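PDB 5ZHH: inositol-1-monophosphatase from Nostoc sp., which probably hydrolyses inositol monophosphates to free inositol and inorganic phosphate in a magnesium-dependent reaction. Local coordinates for residues T12-A17 with E56-H61; P63-L68 with N80-A85; G107-G112 with D215-V220. All coordinates share one frame; numbering follows the deposited sequence.

From the N terminus, contact 1 comes first: helix 44-61 returns alongside helix 3-25, closing a loop of 38 residues, part of it not modelled. Contact 2 follows with 11 residues between its segments, enough for the short strand 73-75, and sets strand 66-69 beside 82-90. Contact 3 makes the longest closure, 102 residues, bringing helix 213-225 against strand 103-110. The three lie in series, so none nests in or crosses another, yet contact 2 touches both others; 1 and 3 do not meet. I58 of contact 1 packs on W84 and I67 of contact 2, and A85 probably hydrogen-bonds G107 of contact 3. Together they join the outer helix pair, the larger sheet and a later helix.

Contact 1 (T12-A17 with E56-H61); sequences TEAALA and EIIRRH
Helices 3-25 and 44-61 form an antiparallel pair, the outer helical layer of the layered alpha-beta sandwich that inositol monophosphatases share. Over these segments the axes come within 9.6 Å, with their directions 156° apart.

The apolar part rests on I57. Its CG1 branch stands beside the backbone N, and chi2 of 170° stretches the chain out, so CD1 reaches across to the neighbouring helix. I57 CD1 lands 3.6 Å from A14 CA and 3.8 Å from the methyl CB of A17, nestling between residues one turn apart. I57 CG2 touches A14 CB at 3.9 Å. I58 CD1 comes to the same methyl more loosely. Alanines thus let the isoleucine tip approach the helix backbone itself, while A14 and A15 also pack on I106 of the sheet beneath.

Polar side chains beside the apolar contact meet the second subunit: E13 is salt-bridged to R140 of that subunit and R60 NH1 to D9 of that subunit. Within helix 44-61, R60 holds E56 side-on, with one nitrogen per oxygen. R60 NH2 meets E56 OE1 at 2.9 Å, and R60 NE meets E56 OE2 at 2.8 Å, almost straight and on the syn lone pair.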
ATOM      1  N   THR A  12      12.475  -7.691 -14.895  1.00 26.71           N
ATOM      2  CA  THR A  12      11.782  -7.180 -13.718  1.00 25.92           C
ATOM      3  C   THR A  12      12.006  -5.679 -13.566  1.00 27.61           C
ATOM      4  O   THR A  12      11.056  -4.915 -13.358  1.00 24.06           O
ATOM      5  CB  THR A  12      12.248  -7.927 -12.468  1.00 27.75           C
ATOM      6  OG1 THR A  12      11.997  -9.331 -12.629  1.00 27.01           O
ATOM      7  CG2 THR A  12      11.500  -7.427 -11.250  1.00 25.89           C
ATOM      8  N   GLU A  13      13.260  -5.233 -13.682  1.00 29.06           N
ATOM      9  CA  GLU A  13      13.534  -3.805 -13.546  1.00 27.99           C
ATOM     10  C   GLU A  13      12.900  -3.017 -14.688  1.00 28.17           C
ATOM     11  O   GLU A  13      12.385  -1.915 -14.476  1.00 27.50           O
ATOM     12  CB  GLU A  13      15.045  -3.561 -13.473  1.00 30.87           C
ATOM     13  CG  GLU A  13      15.480  -2.088 -13.515  1.00 34.26           C
ATOM     14  CD  GLU A  13      15.061  -1.272 -12.289  1.00 36.64           C
ATOM     15  OE1 GLU A  13      14.610  -1.861 -11.284  1.00 36.72           O
ATOM     16  OE2 GLU A  13      15.200  -0.028 -12.331  1.00 36.12           O
ATOM     17  N   ALA A  14      12.883  -3.583 -15.896  1.00 30.14           N
ATOM     18  CA  ALA A  14      12.211  -2.909 -17.003  1.00 28.84           C
ATOM     19  C   ALA A  14      10.717  -2.773 -16.730  1.00 27.13           C
ATOM     20  O   ALA A  14      10.122  -1.721 -16.991  1.00 27.36           O
ATOM     21  CB  ALA A  14      12.462  -3.660 -18.309  1.00 27.06           C
ATOM     22  N   ALA A  15      10.101  -3.817 -16.174  1.00 28.18           N
ATOM     23  CA  ALA A  15       8.672  -3.772 -15.880  1.00 28.03           C
ATOM     24  C   ALA A  15       8.357  -2.763 -14.784  1.00 28.41           C
ATOM     25  O   ALA A  15       7.361  -2.031 -14.872  1.00 28.66           O
ATOM     26  CB  ALA A  15       8.186  -5.162 -15.471  1.00 24.35           C
ATOM     27  N   LEU A  16       9.183  -2.722 -13.733  1.00 26.24           N
ATOM     28  CA  LEU A  16       8.946  -1.783 -12.643  1.00 28.05           C
ATOM     29  C   LEU A  16       9.170  -0.346 -13.091  1.00 31.17           C
ATOM     30  O   LEU A  16       8.406   0.552 -12.716  1.00 31.25           O
ATOM     31  CB  LEU A  16       9.843  -2.122 -11.454  1.00 26.85           C
ATOM     32  CG  LEU A  16       9.517  -3.462 -10.795  1.00 26.80           C
ATOM     33  CD1 LEU A  16      10.511  -3.763  -9.679  1.00 23.79           C
ATOM     34  CD2 LEU A  16       8.079  -3.469 -10.270  1.00 26.41           C
ATOM     35  N   ALA A  17      10.214  -0.110 -13.890  1.00 27.36           N
ATOM     36  CA  ALA A  17      10.472   1.241 -14.370  1.00 27.33           C
ATOM     37  C   ALA A  17       9.337   1.720 -15.261  1.00 29.77           C
ATOM     38  O   ALA A  17       8.869   2.860 -15.130  1.00 30.89           O
ATOM     39  CB  ALA A  17      11.804   1.286 -15.118  1.00 28.35           C
ATOM     40  N   GLU A  56      14.754   0.912 -23.886  1.00 34.26           N
ATOM     41  CA  GLU A  56      16.070   1.405 -23.501  1.00 35.21           C
ATOM     42  C   GLU A  56      16.767   0.430 -22.561  1.00 34.29           C
ATOM     43  O   GLU A  56      17.956   0.139 -22.730  1.00 38.12           O
ATOM     44  CB  GLU A  56      15.944   2.785 -22.854  1.00 38.13           C
ATOM     45  CG  GLU A  56      17.275   3.513 -22.684  1.00 39.40           C
ATOM     46  CD  GLU A  56      18.041   3.057 -21.460  1.00 42.63           C
ATOM     47  OE1 GLU A  56      17.389   2.618 -20.485  1.00 40.50           O
ATOM     48  OE2 GLU A  56      19.294   3.136 -21.472  1.00 42.16           O
ATOM     49  N   ILE A  57      16.033  -0.112 -21.585  1.00 29.60           N
ATOM     50  CA  ILE A  57      16.636  -1.025 -20.619  1.00 31.90           C
ATOM     51  C   ILE A  57      17.045  -2.329 -21.294  1.00 31.80           C
ATOM     52  O   ILE A  57      18.180  -2.796 -21.139  1.00 28.88           O
ATOM     53  CB  ILE A  57      15.676  -1.268 -19.438  1.00 33.17           C
ATOM     54  CG1 ILE A  57      15.496   0.022 -18.631  1.00 32.20           C
ATOM     55  CG2 ILE A  57      16.168  -2.420 -18.563  1.00 32.95           C
ATOM     56  CD1 ILE A  57      14.395  -0.044 -17.585  1.00 33.02           C
ATOM     57  N   ILE A  58      16.142  -2.920 -22.080  1.00 33.48           N
ATOM     58  CA  ILE A  58      16.431  -4.222 -22.669  1.00 33.28           C
ATOM     59  C   ILE A  58      17.591  -4.127 -23.648  1.00 32.88           C
ATOM     60  O   ILE A  58      18.475  -4.992 -23.664  1.00 36.38           O
ATOM     61  CB  ILE A  58      15.178  -4.795 -23.353  1.00 35.50           C
ATOM     62  CG1 ILE A  58      14.071  -5.039 -22.325  1.00 39.29           C
ATOM     63  CG2 ILE A  58      15.533  -6.072 -24.118  1.00 36.28           C
ATOM     64  CD1 ILE A  58      14.369  -6.171 -21.381  1.00 44.17           C
ATOM     65  N   ARG A  59      17.612  -3.086 -24.487  1.00 34.23           N
ATOM     66  CA  ARG A  59      18.673  -2.999 -25.488  1.00 41.32           C
ATOM     67  C   ARG A  59      20.012  -2.632 -24.860  1.00 38.67           C
ATOM     68  O   ARG A  59      21.059  -3.009 -25.392  1.00 38.38           O
ATOM     69  CB  ARG A  59      18.309  -2.002 -26.595  1.00 48.10           C
ATOM     70  CG  ARG A  59      16.837  -2.016 -27.019  1.00 55.29           C
ATOM     71  CD  ARG A  59      16.602  -1.638 -28.448  1.00 62.25           C
ATOM     72  NE  ARG A  59      17.539  -0.619 -28.914  1.00 68.37           N
ATOM     73  CZ  ARG A  59      17.378   0.099 -30.023  1.00 72.08           C
ATOM     74  NH1 ARG A  59      16.305  -0.045 -30.766  1.00 73.41           N
ATOM     75  NH2 ARG A  59      18.291   0.989 -30.384  1.00 72.78           N
ATOM     76  N   ARG A  60      20.007  -1.913 -23.732  1.00 36.53           N
ATOM     77  CA  ARG A  60      21.272  -1.579 -23.076  1.00 38.48           C
ATOM     78  C   ARG A  60      21.902  -2.804 -22.422  1.00 37.72           C
ATOM     79  O   ARG A  60      23.127  -2.971 -22.456  1.00 36.87           O
ATOM     80  CB  ARG A  60      21.062  -0.466 -22.044  1.00 36.24           C
ATOM     81  CG  ARG A  60      22.288  -0.181 -21.174  1.00 38.44           C
ATOM     82  CD  ARG A  60      22.159   1.130 -20.409  1.00 37.40           C
ATOM     83  NE  ARG A  60      20.793   1.387 -19.968  1.00 36.30           N
ATOM     84  CZ  ARG A  60      20.258   0.870 -18.870  1.00 32.88           C
ATOM     85  NH1 ARG A  60      20.979   0.066 -18.100  1.00 31.28           N
ATOM     86  NH2 ARG A  60      19.004   1.158 -18.543  1.00 29.30           N
ATOM     87  N   HIS A  61      21.087  -3.666 -21.813  1.00 35.68           N
ATOM     88  CA  HIS A  61      21.629  -4.864 -21.185  1.00 33.81           C
ATOM     89  C   HIS A  61      21.872  -5.980 -22.194  1.00 36.61           C
ATOM     90  O   HIS A  61      22.849  -6.726 -22.057  1.00 36.13           O
ATOM     91  CB  HIS A  61      20.697  -5.350 -20.077  1.00 30.25           C
ATOM     92  CG  HIS A  61      20.698  -4.477 -18.860  1.00 33.74           C
ATOM     93  ND1 HIS A  61      21.591  -4.650 -17.825  1.00 34.52           N
ATOM     94  CD2 HIS A  61      19.913  -3.430 -18.509  1.00 34.04           C
ATOM     95  CE1 HIS A  61      21.360  -3.744 -16.890  1.00 35.44           C
ATOM     96  NE2 HIS A  61      20.349  -2.990 -17.281  1.00 34.18           N
TER

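Contact 2 (P63-L68 with N80-A85); sequences PQHSIL and NEYLWA
H65, Y82 and W84 form an aromatic cluster at the start of two parallel strands, 66-69 and 82-90, neighbours in the larger sheet. All three turn CG to the backbone N side, anti to the carbonyl carbon. The H65 ring makes an offset stack with the Y82 ring, planes at 18°; H65 NE2 lies over the Y82 face, 3.4 Å from Y82 CD2, while Y82 CB sits above the middle of the imidazole. At its edge, H65 ND1 accepts from W84 NE1 at 2.9 Å, within the imidazole plane. A chi2 of 89° turns the W84 indole so that NE1 faces this nitrogen. I67 has CG1 beside its backbone N, and chi2 of -60° brings I67 CD1 to 3.6 Å from W84 CB. F62 stacks on H65 and F7 meets H65 and Y82, so the cluster joins these strands to helix 3-25.

Backbone bonds S66 N to Y82 O, W84 N to S66 O and L68 N to W84 O fix the strand pairing. N80, with CG anti to its N, forms an Asx turn, OD1 taking Y82 N at 2.8 Å while ND2 gives to Q64 O at 3.0 Å. An alanine for H65 would remove acceptor and stacked ring and would probably loosen the seating of W84 and Y82. Because ND1 accepts, H65 is probably neutral here, with its proton on NE2.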
ATOM      1  N   PRO A  63      22.178  -5.953 -26.011  1.00 43.05           N
ATOM      2  CA  PRO A  63      22.187  -5.290 -27.331  1.00 43.43           C
ATOM      3  C   PRO A  63      22.023  -6.232 -28.510  1.00 43.70           C
ATOM      4  O   PRO A  63      21.600  -5.778 -29.580  1.00 40.73           O
ATOM      5  CB  PRO A  63      23.551  -4.585 -27.368  1.00 43.04           C
ATOM      6  CG  PRO A  63      24.375  -5.236 -26.314  1.00 44.82           C
ATOM      7  CD  PRO A  63      23.449  -5.791 -25.282  1.00 43.15           C
ATOM      8  N   GLN A  64      22.342  -7.517 -28.359  1.00 46.46           N
ATOM      9  CA  GLN A  64      22.252  -8.473 -29.458  1.00 50.27           C
ATOM     10  C   GLN A  64      20.897  -9.166 -29.549  1.00 46.83           C
ATOM     11  O   GLN A  64      20.675  -9.936 -30.490  1.00 45.03           O
ATOM     12  CB  GLN A  64      23.370  -9.519 -29.354  1.00 56.46           C
ATOM     13  CG  GLN A  64      24.701  -9.083 -29.980  1.00 60.43           C
ATOM     14  CD  GLN A  64      25.210  -7.761 -29.443  1.00 64.31           C
ATOM     15  OE1 GLN A  64      25.534  -7.645 -28.263  1.00 68.97           O
ATOM     16  NE2 GLN A  64      25.279  -6.755 -30.308  1.00 64.86           N
ATOM     17  N   HIS A  65      19.994  -8.930 -28.602  1.00 43.05           N
ATOM     18  CA  HIS A  65      18.685  -9.560 -28.661  1.00 40.57           C
ATOM     19  C   HIS A  65      17.765  -8.795 -29.613  1.00 38.66           C
ATOM     20  O   HIS A  65      17.958  -7.608 -29.882  1.00 40.10           O
ATOM     21  CB  HIS A  65      18.046  -9.617 -27.271  1.00 38.85           C
ATOM     22  CG  HIS A  65      18.761 -10.511 -26.304  1.00 37.82           C
ATOM     23  ND1 HIS A  65      18.215 -10.882 -25.095  1.00 36.35           N
ATOM     24  CD2 HIS A  65      19.975 -11.109 -26.368  1.00 38.23           C
ATOM     25  CE1 HIS A  65      19.059 -11.673 -24.456  1.00 37.71           C
ATOM     26  NE2 HIS A  65      20.136 -11.824 -25.207  1.00 38.44           N
ATOM     27  N   SER A  66      16.738  -9.486 -30.102  1.00 34.37           N
ATOM     28  CA  SER A  66      15.734  -8.874 -30.962  1.00 36.37           C
ATOM     29  C   SER A  66      14.473  -8.578 -30.156  1.00 36.59           C
ATOM     30  O   SER A  66      14.211  -9.199 -29.123  1.00 37.21           O
ATOM     31  CB  SER A  66      15.391  -9.785 -32.147  1.00 37.18           C
ATOM     32  OG  SER A  66      16.447  -9.822 -33.095  1.00 40.86           O
ATOM     33  N   ILE A  67      13.701  -7.603 -30.639  1.00 36.52           N
ATOM     34  CA  ILE A  67      12.498  -7.126 -29.961  1.00 37.24           C
ATOM     35  C   ILE A  67      11.286  -7.277 -30.871  1.00 38.56           C
ATOM     36  O   ILE A  67      11.362  -6.985 -32.071  1.00 35.91           O
ATOM     37  CB  ILE A  67      12.642  -5.651 -29.536  1.00 39.18           C
ATOM     38  CG1 ILE A  67      13.909  -5.438 -28.705  1.00 40.43           C
ATOM     39  CG2 ILE A  67      11.401  -5.205 -28.764  1.00 37.88           C
ATOM     40  CD1 ILE A  67      13.951  -6.245 -27.444  1.00 41.61           C
ATOM     41  N   LEU A  68      10.182  -7.768 -30.306  1.00 37.00           N
ATOM     42  CA  LEU A  68       8.870  -7.754 -30.948  1.00 41.70           C
ATOM     43  C   LEU A  68       7.913  -6.891 -30.129  1.00 46.25           C
ATOM     44  O   LEU A  68       7.720  -7.140 -28.932  1.00 41.88           O
ATOM     45  CB  LEU A  68       8.306  -9.165 -31.113  1.00 39.62           C
ATOM     46  CG  LEU A  68       6.961  -9.208 -31.851  1.00 40.64           C
ATOM     47  CD1 LEU A  68       7.102  -8.739 -33.294  1.00 40.97           C
ATOM     48  CD2 LEU A  68       6.385 -10.615 -31.797  1.00 40.71           C
ATOM     49  N   ASN A  80      16.025 -14.513 -34.550  1.00 46.33           N
ATOM     50  CA  ASN A  80      17.072 -14.498 -33.536  1.00 47.46           C
ATOM     51  C   ASN A  80      16.771 -15.517 -32.446  1.00 44.95           C
ATOM     52  O   ASN A  80      15.612 -15.797 -32.127  1.00 43.31           O
ATOM     53  CB  ASN A  80      17.175 -13.091 -32.933  1.00 47.61           C
ATOM     54  CG  ASN A  80      18.404 -12.896 -32.040  1.00 48.04           C
ATOM     55  OD1 ASN A  80      18.779 -13.764 -31.247  1.00 42.64           O
ATOM     56  ND2 ASN A  80      19.018 -11.727 -32.158  1.00 48.66           N
ATOM     57  N   GLU A  81      17.836 -16.078 -31.873  1.00 44.23           N
ATOM     58  CA  GLU A  81      17.665 -16.973 -30.736  1.00 42.55           C
ATOM     59  C   GLU A  81      16.898 -16.285 -29.611  1.00 39.30           C
ATOM     60  O   GLU A  81      16.067 -16.911 -28.947  1.00 39.88           O
ATOM     61  CB  GLU A  81      19.028 -17.457 -30.243  1.00 46.94           C
ATOM     62  CG  GLU A  81      18.961 -18.340 -29.015  1.00 50.94           C
ATOM     63  CD  GLU A  81      20.331 -18.767 -28.527  1.00 55.58           C
ATOM     64  OE1 GLU A  81      21.332 -18.124 -28.910  1.00 53.92           O
ATOM     65  OE2 GLU A  81      20.405 -19.758 -27.772  1.00 59.12           O
ATOM     66  N   TYR A  82      17.151 -14.996 -29.395  1.00 40.41           N
ATOM     67  CA  TYR A  82      16.512 -14.236 -28.328  1.00 36.98           C
ATOM     68  C   TYR A  82      15.577 -13.198 -28.928  1.00 34.22           C
ATOM     69  O   TYR A  82      16.014 -12.324 -29.686  1.00 34.17           O
ATOM     70  CB  TYR A  82      17.559 -13.562 -27.439  1.00 36.02           C
ATOM     71  CG  TYR A  82      18.475 -14.544 -26.753  1.00 38.51           C
ATOM     72  CD1 TYR A  82      18.005 -15.370 -25.743  1.00 37.73           C
ATOM     73  CD2 TYR A  82      19.814 -14.643 -27.115  1.00 41.73           C
ATOM     74  CE1 TYR A  82      18.836 -16.270 -25.110  1.00 40.85           C
ATOM     75  CE2 TYR A  82      20.656 -15.544 -26.488  1.00 45.20           C
ATOM     76  CZ  TYR A  82      20.161 -16.353 -25.485  1.00 46.25           C
ATOM     77  OH  TYR A  82      20.992 -17.250 -24.856  1.00 48.64           O
ATOM     78  N   LEU A  83      14.297 -13.290 -28.579  1.00 32.89           N
ATOM     79  CA  LEU A  83      13.280 -12.373 -29.080  1.00 31.97           C
ATOM     80  C   LEU A  83      12.390 -11.973 -27.917  1.00 29.85           C
ATOM     81  O   LEU A  83      11.704 -12.823 -27.341  1.00 30.80           O
ATOM     82  CB  LEU A  83      12.446 -13.011 -30.202  1.00 32.64           C
ATOM     83  CG  LEU A  83      11.351 -12.115 -30.792  1.00 31.77           C
ATOM     84  CD1 LEU A  83      11.975 -10.889 -31.435  1.00 34.93           C
ATOM     85  CD2 LEU A  83      10.494 -12.876 -31.808  1.00 35.27           C
ATOM     86  N   TRP A  84      12.392 -10.683 -27.583  1.00 29.67           N
ATOM     87  CA  TRP A  84      11.567 -10.158 -26.503  1.00 29.97           C
ATOM     88  C   TRP A  84      10.215  -9.741 -27.067  1.00 32.08           C
ATOM     89  O   TRP A  84      10.149  -9.023 -28.070  1.00 34.58           O
ATOM     90  CB  TRP A  84      12.237  -8.966 -25.820  1.00 30.23           C
ATOM     91  CG  TRP A  84      13.456  -9.317 -25.029  1.00 33.39           C
ATOM     92  CD1 TRP A  84      14.739  -9.358 -25.486  1.00 34.28           C
ATOM     93  CD2 TRP A  84      13.514  -9.651 -23.634  1.00 31.15           C
ATOM     94  NE1 TRP A  84      15.592  -9.712 -24.470  1.00 32.21           N
ATOM     95  CE2 TRP A  84      14.865  -9.902 -23.324  1.00 31.86           C
ATOM     96  CE3 TRP A  84      12.554  -9.783 -22.625  1.00 30.90           C
ATOM     97  CZ2 TRP A  84      15.286 -10.267 -22.044  1.00 32.46           C
ATOM     98  CZ3 TRP A  84      12.975 -10.146 -21.348  1.00 31.68           C
ATOM     99  CH2 TRP A  84      14.329 -10.383 -21.072  1.00 31.92           C
ATOM    100  N   ALA A  85       9.146 -10.216 -26.441  1.00 30.07           N
ATOM    101  CA  ALA A  85       7.778  -9.871 -26.820  1.00 30.22           C
ATOM    102  C   ALA A  85       7.246  -8.917 -25.757  1.00 29.94           C
ATOM    103  O   ALA A  85       6.982  -9.332 -24.620  1.00 30.31           O
ATOM    104  CB  ALA A  85       6.909 -11.121 -26.948  1.00 29.61           C
TER

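Contact 3 (G107-G112 with D215-V220); sequences GLLING and DVVAGV
V217 carries this contact, and its side chain can be followed outward from the helix. CB points at the strand, and CB and CG2 both lie against the methyl of A85, on the adjoining strand 82-90. V217 CG1, anti to the backbone N (chi1 164°), pushes on to the strand backbone: it rests 3.8 Å from G107 CA, equally close to G107 C, and 3.9 Å from L108 N. V217 CG2 turns beside the backbone N and meets L109 CD2 at 3.8 Å, with L109 CG slightly farther off. The two side chains cross at about a right angle; L109 gets there with chi1 of -61°, which swings its fork round to the helix.

One residue on, A218 CB comes within 3.9 Å of G107 CA, and the same methyl packs on I119 of strand 113-121. The strand can be approached so closely because G107 has no side chain: a CB there would fall 2.6 Å from V217 CG1 and just as near A218 N. In the family's layered sandwich, helix 213-225 belongs to the helical layer between the two sheets, and here it crosses strand 103-110 at 83°. W214 and the DVVAG that follows resemble the family's WD-containing signature.

Near the N-terminal end of the helix, D215 OD2 accepts from S212 N, while D215 OD1 stands close to the carboxylates of D87 and D90, a gathering of negative charge consistent with the metal site of related phosphatases.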
ATOM      1  N   GLY A 107       8.023 -10.531 -22.067  1.00 27.06           N
ATOM      2  CA  GLY A 107       8.323 -11.941 -22.215  1.00 24.12           C
ATOM      3  C   GLY A 107       9.506 -12.145 -23.139  1.00 27.95           C
ATOM      4  O   GLY A 107       9.746 -11.352 -24.051  1.00 31.32           O
ATOM      5  N   LEU A 108      10.254 -13.213 -22.890  1.00 25.33           N
ATOM      6  CA  LEU A 108      11.397 -13.559 -23.721  1.00 26.81           C
ATOM      7  C   LEU A 108      11.142 -14.914 -24.354  1.00 30.30           C
ATOM      8  O   LEU A 108      10.887 -15.895 -23.645  1.00 28.45           O
ATOM      9  CB  LEU A 108      12.700 -13.575 -22.916  1.00 29.35           C
ATOM     10  CG  LEU A 108      13.904 -14.117 -23.701  1.00 30.69           C
ATOM     11  CD1 LEU A 108      14.199 -13.229 -24.907  1.00 29.22           C
ATOM     12  CD2 LEU A 108      15.145 -14.233 -22.811  1.00 33.66           C
ATOM     13  N   LEU A 109      11.213 -14.958 -25.685  1.00 30.92           N
ATOM     14  CA  LEU A 109      11.188 -16.192 -26.455  1.00 34.41           C
ATOM     15  C   LEU A 109      12.621 -16.619 -26.747  1.00 36.77           C
ATOM     16  O   LEU A 109      13.418 -15.829 -27.268  1.00 34.91           O
ATOM     17  CB  LEU A 109      10.425 -16.009 -27.774  1.00 32.88           C
ATOM     18  CG  LEU A 109       8.948 -15.613 -27.741  1.00 34.70           C
ATOM     19  CD1 LEU A 109       8.549 -14.962 -29.058  1.00 35.69           C
ATOM     20  CD2 LEU A 109       8.067 -16.833 -27.470  1.00 35.47           C
ATOM     21  N   ILE A 110      12.953 -17.854 -26.392  1.00 37.48           N
ATOM     22  CA  ILE A 110      14.238 -18.450 -26.734  1.00 37.70           C
ATOM     23  C   ILE A 110      13.965 -19.535 -27.767  1.00 40.57           C
ATOM     24  O   ILE A 110      13.291 -20.534 -27.473  1.00 35.80           O
ATOM     25  CB  ILE A 110      14.970 -18.992 -25.502  1.00 38.26           C
ATOM     26  CG1 ILE A 110      15.201 -17.848 -24.511  1.00 37.73           C
ATOM     27  CG2 ILE A 110      16.288 -19.643 -25.911  1.00 40.05           C
ATOM     28  CD1 ILE A 110      15.897 -18.255 -23.227  1.00 40.01           C
ATOM     29  N   ASN A 111      14.458 -19.316 -28.988  1.00 42.10           N
ATOM     30  CA  ASN A 111      14.160 -20.184 -30.123  1.00 42.91           C
ATOM     31  C   ASN A 111      12.650 -20.345 -30.287  1.00 41.92           C
ATOM     32  O   ASN A 111      12.141 -21.435 -30.555  1.00 40.07           O
ATOM     33  CB  ASN A 111      14.859 -21.537 -29.972  1.00 46.72           C
ATOM     34  CG  ASN A 111      16.378 -21.413 -29.956  1.00 49.32           C
ATOM     35  OD1 ASN A 111      16.963 -20.663 -30.739  1.00 49.91           O
ATOM     36  ND2 ASN A 111      17.018 -22.121 -29.033  1.00 50.49           N
ATOM     37  N   GLY A 112      11.931 -19.233 -30.129  1.00 39.05           N
ATOM     38  CA  GLY A 112      10.492 -19.195 -30.302  1.00 39.23           C
ATOM     39  C   GLY A 112       9.662 -19.779 -29.184  1.00 37.85           C
ATOM     40  O   GLY A 112       8.454 -19.955 -29.359  1.00 36.48           O
ATOM     41  N   ASP A 215       0.920 -10.157 -25.917  1.00 32.42           N
ATOM     42  CA  ASP A 215      -0.110 -10.323 -24.895  1.00 33.30           C
ATOM     43  C   ASP A 215       0.124 -11.555 -24.030  1.00 28.75           C
ATOM     44  O   ASP A 215      -0.340 -11.592 -22.884  1.00 29.15           O
ATOM     45  CB  ASP A 215      -1.507 -10.445 -25.521  1.00 40.47           C
ATOM     46  CG  ASP A 215      -1.972  -9.179 -26.241  1.00 46.42           C
ATOM     47  OD1 ASP A 215      -1.582  -8.061 -25.837  1.00 45.73           O
ATOM     48  OD2 ASP A 215      -2.779  -9.325 -27.193  1.00 47.58           O
ATOM     49  N   VAL A 216       0.778 -12.592 -24.555  1.00 28.74           N
ATOM     50  CA  VAL A 216       0.711 -13.903 -23.919  1.00 28.59           C
ATOM     51  C   VAL A 216       2.069 -14.500 -23.563  1.00 27.83           C
ATOM     52  O   VAL A 216       2.116 -15.394 -22.702  1.00 26.66           O
ATOM     53  CB  VAL A 216      -0.089 -14.902 -24.786  1.00 27.88           C
ATOM     54  CG1 VAL A 216      -1.503 -14.383 -25.038  1.00 27.99           C
ATOM     55  CG2 VAL A 216       0.626 -15.179 -26.098  1.00 29.27           C
ATOM     56  N   VAL A 217       3.174 -14.070 -24.178  1.00 29.01           N
ATOM     57  CA  VAL A 217       4.441 -14.783 -24.007  1.00 29.76           C
ATOM     58  C   VAL A 217       4.852 -14.810 -22.536  1.00 29.37           C
ATOM     59  O   VAL A 217       5.175 -15.868 -21.984  1.00 28.46           O
ATOM     60  CB  VAL A 217       5.538 -14.163 -24.894  1.00 29.79           C
ATOM     61  CG1 VAL A 217       6.923 -14.636 -24.446  1.00 30.13           C
ATOM     62  CG2 VAL A 217       5.301 -14.533 -26.348  1.00 30.58           C
ATOM     63  N   ALA A 218       4.820 -13.651 -21.868  1.00 26.99           N
ATOM     64  CA  ALA A 218       5.205 -13.614 -20.458  1.00 27.93           C
ATOM     65  C   ALA A 218       4.281 -14.477 -19.606  1.00 29.48           C
ATOM     66  O   ALA A 218       4.745 -15.230 -18.741  1.00 26.71           O
ATOM     67  CB  ALA A 218       5.201 -12.176 -19.943  1.00 26.90           C
ATOM     68  N   GLY A 219       2.969 -14.397 -19.857  1.00 30.29           N
ATOM     69  CA  GLY A 219       2.015 -15.150 -19.061  1.00 24.23           C
ATOM     70  C   GLY A 219       2.103 -16.646 -19.274  1.00 24.80           C
ATOM     71  O   GLY A 219       1.816 -17.422 -18.358  1.00 27.68           O
ATOM     72  N   VAL A 220       2.503 -17.075 -20.472  1.00 25.19           N
ATOM     73  CA  VAL A 220       2.562 -18.506 -20.762  1.00 26.20           C
ATOM     74  C   VAL A 220       3.605 -19.187 -19.881  1.00 27.97           C
ATOM     75  O   VAL A 220       3.330 -20.215 -19.250  1.00 26.93           O
ATOM     76  CB  VAL A 220       2.826 -18.745 -22.261  1.00 26.13           C
ATOM     77  CG1 VAL A 220       3.291 -20.172 -22.501  1.00 26.50           C
ATOM     78  CG2 VAL A 220       1.552 -18.470 -23.071  1.00 24.72           C
TER